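Local coordinates for putative major capsid protein (Cafeteriavirus-dependent mavirus, PDB 6G44), which probably forms the capsomers of the marine virophage capsid, as a double jelly-roll major capsid protein that assembles as a trimer, at residues Q212-R223 against I282-I293. Sequence-based numbering, arbitrary orientation.
Sequences QYKNIKDPVPFR and IPKTIIYNTPLI
Y288 fills the middle of this contact, its ring lying in an offset stack with F222, planes 20° apart and centroids separated by 4.6 Å. CE1 of F222 lies above one face of the Y288 ring, near its CD2-CE2 side, while V220 CG1 packs obliquely 3.8 Å from Y288 CE2. With CG anti to its own carbonyl carbon (chi1 -59°), Y288 leans across to the other segment and delivers its phenol to the backbone: OH donates to P221 O over 2.6 Å, close to the ring plane, and accepts from a water that in turn accepts the backbone N-H of R223. Two bonds thus hold the hydroxyl in position, while F222 and V220 against the ring limit its rotation.

The second grip is R223. Its chain runs extended until it bends at chi3 (49°), bringing the guanidinium edge to a pair of carbonyls: NH1 donates to P283 O at 2.7 Å and NH2 to K284 O at 2.9 Å. I286 CD1 sits over the centre of one guanidinium face, 3.6 Å above the plane, and NH2 also hydrogen-bonds to S482 OG.

At the other end, Q212 NE2 donates to N289 O at 3.2 Å, approaching from above the carbonyl plane, and also to P210 O. A water joins Q212 OE1 to N289 N; another links Y213 OH to P291 O.

Loop 212-221 and the first residues of strand 222-235 here meet residues 282-285 and the early part of strand 286-305. The two strands belong to separate sheets of the double jelly-roll, probably where the first jelly roll meets the second. Strand 464-482 pairs with 286-305, helix 123-130 meets I293, and W23 of a neighbouring subunit packs on V220 and P283.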
loop_
_atom_site.group_PDB
_atom_site.type_symbol
_atom_site.label_atom_id
_atom_site.label_comp_id
_atom_site.label_asym_id
_atom_site.label_seq_id
_atom_site.Cartn_x
_atom_site.Cartn_y
_atom_site.Cartn_z
ATOM N N GLN C 212 -14.581 -2.677 -20.550
ATOM C CA GLN C 212 -13.146 -2.692 -20.217
ATOM C C GLN C 212 -12.930 -2.491 -18.714
ATOM O O GLN C 212 -12.175 -1.611 -18.266
ATOM C CB GLN C 212 -12.441 -1.677 -21.081
ATOM C CG GLN C 212 -12.573 -1.980 -22.568
ATOM C CD GLN C 212 -11.874 -3.253 -22.941
ATOM O OE1 GLN C 212 -10.629 -3.275 -22.977
ATOM N NE2 GLN C 212 -12.631 -4.330 -23.216
ATOM N N TYR C 213 -13.576 -3.354 -17.933
ATOM C CA TYR C 213 -13.626 -3.240 -16.464
ATOM C C TYR C 213 -12.297 -3.575 -15.801
ATOM O O TYR C 213 -12.146 -3.373 -14.580
ATOM C CB TYR C 213 -14.768 -4.112 -15.869
ATOM C CG TYR C 213 -14.621 -5.572 -16.188
ATOM C CD1 TYR C 213 -13.841 -6.400 -15.383
ATOM C CD2 TYR C 213 -15.259 -6.144 -17.287
ATOM C CE1 TYR C 213 -13.659 -7.730 -15.696
ATOM C CE2 TYR C 213 -15.098 -7.479 -17.598
ATOM C CZ TYR C 213 -14.283 -8.268 -16.798
ATOM O OH TYR C 213 -14.090 -9.602 -17.076
ATOM N N LYS C 214 -11.343 -4.114 -16.552
ATOM C CA LYS C 214 -10.014 -4.377 -16.004
ATOM C C LYS C 214 -9.086 -3.175 -16.164
ATOM O O LYS C 214 -7.976 -3.199 -15.623
ATOM C CB LYS C 214 -9.403 -5.622 -16.657
ATOM C CG LYS C 214 -10.196 -6.911 -16.417
ATOM C CD LYS C 214 -9.863 -8.027 -17.406
ATOM C CE LYS C 214 -8.395 -8.434 -17.433
ATOM N NZ LYS C 214 -7.991 -9.264 -16.271
ATOM N N ASN C 215 -9.506 -2.141 -16.904
ATOM C CA ASN C 215 -8.696 -0.980 -17.236
ATOM C C ASN C 215 -9.528 0.293 -17.006
ATOM O O ASN C 215 -9.720 1.049 -17.941
ATOM C CB ASN C 215 -8.249 -1.065 -18.717
ATOM C CG ASN C 215 -7.415 -2.307 -19.026
ATOM O OD1 ASN C 215 -7.942 -3.362 -19.390
ATOM N ND2 ASN C 215 -6.104 -2.175 -18.909
ATOM N N ILE C 216 -10.030 0.522 -15.800
ATOM C CA ILE C 216 -10.910 1.640 -15.544
ATOM C C ILE C 216 -10.246 3.015 -15.684
ATOM O O ILE C 216 -10.887 3.957 -16.140
ATOM C CB ILE C 216 -11.611 1.448 -14.194
ATOM C CG1 ILE C 216 -12.571 0.240 -14.325
ATOM C CG2 ILE C 216 -12.348 2.715 -13.761
ATOM C CD1 ILE C 216 -12.925 -0.407 -13.024
ATOM N N LYS C 217 -8.953 3.127 -15.373
ATOM C CA LYS C 217 -8.306 4.451 -15.486
ATOM C C LYS C 217 -8.204 4.905 -16.938
ATOM O O LYS C 217 -8.496 6.084 -17.250
ATOM C CB LYS C 217 -6.914 4.496 -14.825
ATOM C CG LYS C 217 -6.223 5.852 -15.014
ATOM C CD LYS C 217 -5.005 6.091 -14.133
ATOM C CE LYS C 217 -4.248 7.341 -14.589
ATOM N NZ LYS C 217 -5.064 8.595 -14.510
ATOM N N ASP C 218 -7.844 3.963 -17.818
ATOM C CA ASP C 218 -7.483 4.298 -19.185
ATOM C C ASP C 218 -7.963 3.238 -20.198
ATOM O O ASP C 218 -7.165 2.625 -20.922
ATOM C CB ASP C 218 -5.959 4.463 -19.239
ATOM C CG ASP C 218 -5.456 5.035 -20.540
ATOM O OD1 ASP C 218 -6.136 5.848 -21.184
ATOM O OD2 ASP C 218 -4.319 4.648 -20.908
ATOM N N PRO C 219 -9.290 3.022 -20.257
ATOM C CA PRO C 219 -9.829 2.024 -21.170
ATOM C C PRO C 219 -9.847 2.514 -22.617
ATOM O O PRO C 219 -10.084 3.707 -22.866
ATOM C CB PRO C 219 -11.274 1.818 -20.666
ATOM C CG PRO C 219 -11.639 3.097 -20.042
ATOM C CD PRO C 219 -10.365 3.732 -19.535
ATOM N N VAL C 220 -9.592 1.592 -23.538
ATOM C CA VAL C 220 -9.726 1.888 -24.977
ATOM C C VAL C 220 -11.208 2.224 -25.264
ATOM O O VAL C 220 -12.096 1.460 -24.879
ATOM C CB VAL C 220 -9.254 0.712 -25.820
ATOM C CG1 VAL C 220 -9.416 1.026 -27.294
ATOM C CG2 VAL C 220 -7.781 0.428 -25.515
ATOM N N PRO C 221 -11.489 3.364 -25.924
ATOM C CA PRO C 221 -12.854 3.734 -26.280
ATOM C C PRO C 221 -13.490 2.821 -27.327
ATOM O O PRO C 221 -12.780 2.198 -28.120
ATOM C CB PRO C 221 -12.675 5.140 -26.891
ATOM C CG PRO C 221 -11.350 5.609 -26.453
ATOM C CD PRO C 221 -10.520 4.387 -26.349
ATOM N N PHE C 222 -14.816 2.764 -27.291
ATOM C CA PHE C 222 -15.611 2.203 -28.395
ATOM C C PHE C 222 -15.903 3.279 -29.446
ATOM O O PHE C 222 -15.919 4.448 -29.128
ATOM C CB PHE C 222 -16.885 1.583 -27.837
ATOM C CG PHE C 222 -16.608 0.367 -27.005
ATOM C CD1 PHE C 222 -16.207 -0.811 -27.628
ATOM C CD2 PHE C 222 -16.721 0.404 -25.621
ATOM C CE1 PHE C 222 -15.920 -1.930 -26.888
ATOM C CE2 PHE C 222 -16.428 -0.734 -24.878
ATOM C CZ PHE C 222 -16.034 -1.875 -25.519
ATOM N N ARG C 223 -16.131 2.840 -30.676
ATOM C CA ARG C 223 -16.271 3.706 -31.853
ATOM C C ARG C 223 -17.653 3.508 -32.513
ATOM O O ARG C 223 -18.012 2.381 -32.857
ATOM C CB ARG C 223 -15.135 3.367 -32.862
ATOM C CG ARG C 223 -15.189 4.102 -34.219
ATOM C CD ARG C 223 -14.207 3.605 -35.250
ATOM N NE ARG C 223 -14.207 2.138 -35.421
ATOM C CZ ARG C 223 -13.279 1.474 -36.077
ATOM N NH1 ARG C 223 -12.308 2.126 -36.707
ATOM N NH2 ARG C 223 -13.317 0.152 -36.121
ATOM N N ILE C 282 -8.203 6.806 -37.290
ATOM C CA ILE C 282 -8.370 5.667 -36.369
ATOM C C ILE C 282 -8.267 4.413 -37.232
ATOM O O ILE C 282 -8.850 4.356 -38.314
ATOM C CB ILE C 282 -9.725 5.738 -35.648
ATOM C CG1 ILE C 282 -9.740 6.957 -34.719
ATOM C CG2 ILE C 282 -10.017 4.458 -34.855
ATOM C CD1 ILE C 282 -11.088 7.241 -34.101
ATOM N N PRO C 283 -7.516 3.400 -36.767
ATOM C CA PRO C 283 -7.404 2.186 -37.565
ATOM C C PRO C 283 -8.743 1.550 -37.919
ATOM O O PRO C 283 -9.720 1.704 -37.196
ATOM C CB PRO C 283 -6.615 1.234 -36.658
ATOM C CG PRO C 283 -5.889 2.108 -35.722
ATOM C CD PRO C 283 -6.735 3.317 -35.515
ATOM N N LYS C 284 -8.786 0.847 -39.044
ATOM C CA LYS C 284 -10.018 0.224 -39.523
ATOM C C LYS C 284 -10.576 -0.800 -38.541
ATOM O O LYS C 284 -11.774 -0.836 -38.312
ATOM C CB LYS C 284 -9.796 -0.442 -40.881
ATOM C CG LYS C 284 -9.450 0.513 -42.014
ATOM C CD LYS C 284 -9.223 -0.267 -43.305
ATOM C CE LYS C 284 -8.153 0.374 -44.179
ATOM N NZ LYS C 284 -8.487 1.773 -44.549
ATOM N N THR C 285 -9.695 -1.635 -37.989
ATOM C CA THR C 285 -10.115 -2.715 -37.110
ATOM C C THR C 285 -9.467 -2.573 -35.751
ATOM O O THR C 285 -8.240 -2.626 -35.648
ATOM C CB THR C 285 -9.790 -4.089 -37.718
ATOM O OG1 THR C 285 -10.465 -4.197 -38.974
ATOM C CG2 THR C 285 -10.270 -5.220 -36.834
ATOM N N ILE C 286 -10.296 -2.394 -34.725
ATOM C CA ILE C 286 -9.814 -2.189 -33.342
ATOM C C ILE C 286 -10.093 -3.480 -32.581
ATOM O O ILE C 286 -11.166 -4.062 -32.688
ATOM C CB ILE C 286 -10.501 -0.985 -32.655
ATOM C CG1 ILE C 286 -10.314 0.295 -33.494
ATOM C CG2 ILE C 286 -9.936 -0.787 -31.249
ATOM C CD1 ILE C 286 -11.226 1.427 -33.097
ATOM N N ILE C 287 -9.122 -3.887 -31.771
ATOM C CA ILE C 287 -9.181 -5.155 -30.998
ATOM C C ILE C 287 -9.327 -4.840 -29.491
ATOM O O ILE C 287 -8.653 -3.939 -28.971
ATOM C CB ILE C 287 -7.903 -5.966 -31.232
ATOM C CG1 ILE C 287 -7.774 -6.298 -32.727
ATOM C CG2 ILE C 287 -7.898 -7.230 -30.384
ATOM C CD1 ILE C 287 -6.472 -6.933 -33.145
ATOM N N TYR C 288 -10.246 -5.539 -28.818
ATOM C CA TYR C 288 -10.508 -5.386 -27.360
ATOM C C TYR C 288 -10.339 -6.736 -26.686
ATOM O O TYR C 288 -10.831 -7.750 -27.155
ATOM C CB TYR C 288 -11.932 -4.906 -27.089
ATOM C CG TYR C 288 -12.241 -3.580 -27.733
ATOM C CD1 TYR C 288 -12.552 -3.528 -29.081
ATOM C CD2 TYR C 288 -12.207 -2.390 -27.012
ATOM C CE1 TYR C 288 -12.804 -2.314 -29.698
ATOM C CE2 TYR C 288 -12.449 -1.162 -27.621
ATOM C CZ TYR C 288 -12.730 -1.150 -28.973
ATOM O OH TYR C 288 -12.977 0.039 -29.601
ATOM N N ASN C 289 -9.651 -6.714 -25.545
ATOM C CA ASN C 289 -9.500 -7.896 -24.705
ATOM C C ASN C 289 -10.797 -8.036 -23.894
ATOM O O ASN C 289 -11.172 -7.134 -23.152
ATOM C CB ASN C 289 -8.289 -7.686 -23.768
ATOM C CG ASN C 289 -7.774 -8.979 -23.173
ATOM O OD1 ASN C 289 -8.390 -10.001 -23.272
ATOM N ND2 ASN C 289 -6.566 -8.928 -22.632
ATOM N N THR C 290 -11.514 -9.139 -24.097
ATOM C CA THR C 290 -12.833 -9.350 -23.505
ATOM C C THR C 290 -12.940 -10.796 -23.018
ATOM O O THR C 290 -13.638 -11.609 -23.620
ATOM C CB THR C 290 -13.972 -9.004 -24.511
ATOM O OG1 THR C 290 -13.789 -9.774 -25.698
ATOM C CG2 THR C 290 -13.948 -7.540 -24.836
ATOM N N PRO C 291 -12.262 -11.114 -21.897
ATOM C CA PRO C 291 -12.233 -12.500 -21.399
ATOM C C PRO C 291 -13.600 -13.130 -21.240
ATOM O O PRO C 291 -14.548 -12.451 -20.869
ATOM C CB PRO C 291 -11.560 -12.374 -20.031
ATOM C CG PRO C 291 -10.894 -11.053 -20.000
ATOM C CD PRO C 291 -11.544 -10.172 -21.013
ATOM N N LEU C 292 -13.687 -14.429 -21.533
ATOM C CA LEU C 292 -14.945 -15.169 -21.423
ATOM C C LEU C 292 -14.895 -16.115 -20.212
ATOM O O LEU C 292 -14.084 -17.028 -20.158
ATOM C CB LEU C 292 -15.164 -15.970 -22.710
ATOM C CG LEU C 292 -16.465 -16.746 -22.802
ATOM C CD1 LEU C 292 -17.661 -15.806 -22.798
ATOM C CD2 LEU C 292 -16.417 -17.575 -24.080
ATOM N N ILE C 293 -15.742 -15.860 -19.236
ATOM C CA ILE C 293 -15.802 -16.659 -18.006
ATOM C C ILE C 293 -17.043 -17.517 -18.105
ATOM O O ILE C 293 -18.147 -16.989 -18.364
ATOM C CB ILE C 293 -15.877 -15.769 -16.755
ATOM C CG1 ILE C 293 -14.553 -15.028 -16.515
ATOM C CG2 ILE C 293 -16.179 -16.612 -15.523
ATOM C CD1 ILE C 293 -14.148 -13.949 -17.499
HETATM O O HOH W 1 -8.663 -4.199 -24.576
HETATM O O HOH W 2 -15.170 -10.167 -19.529
HETATM O O HOH W 3 -15.236 0.165 -31.208
HETATM O O HOH W 4 -11.738 4.152 -38.495
#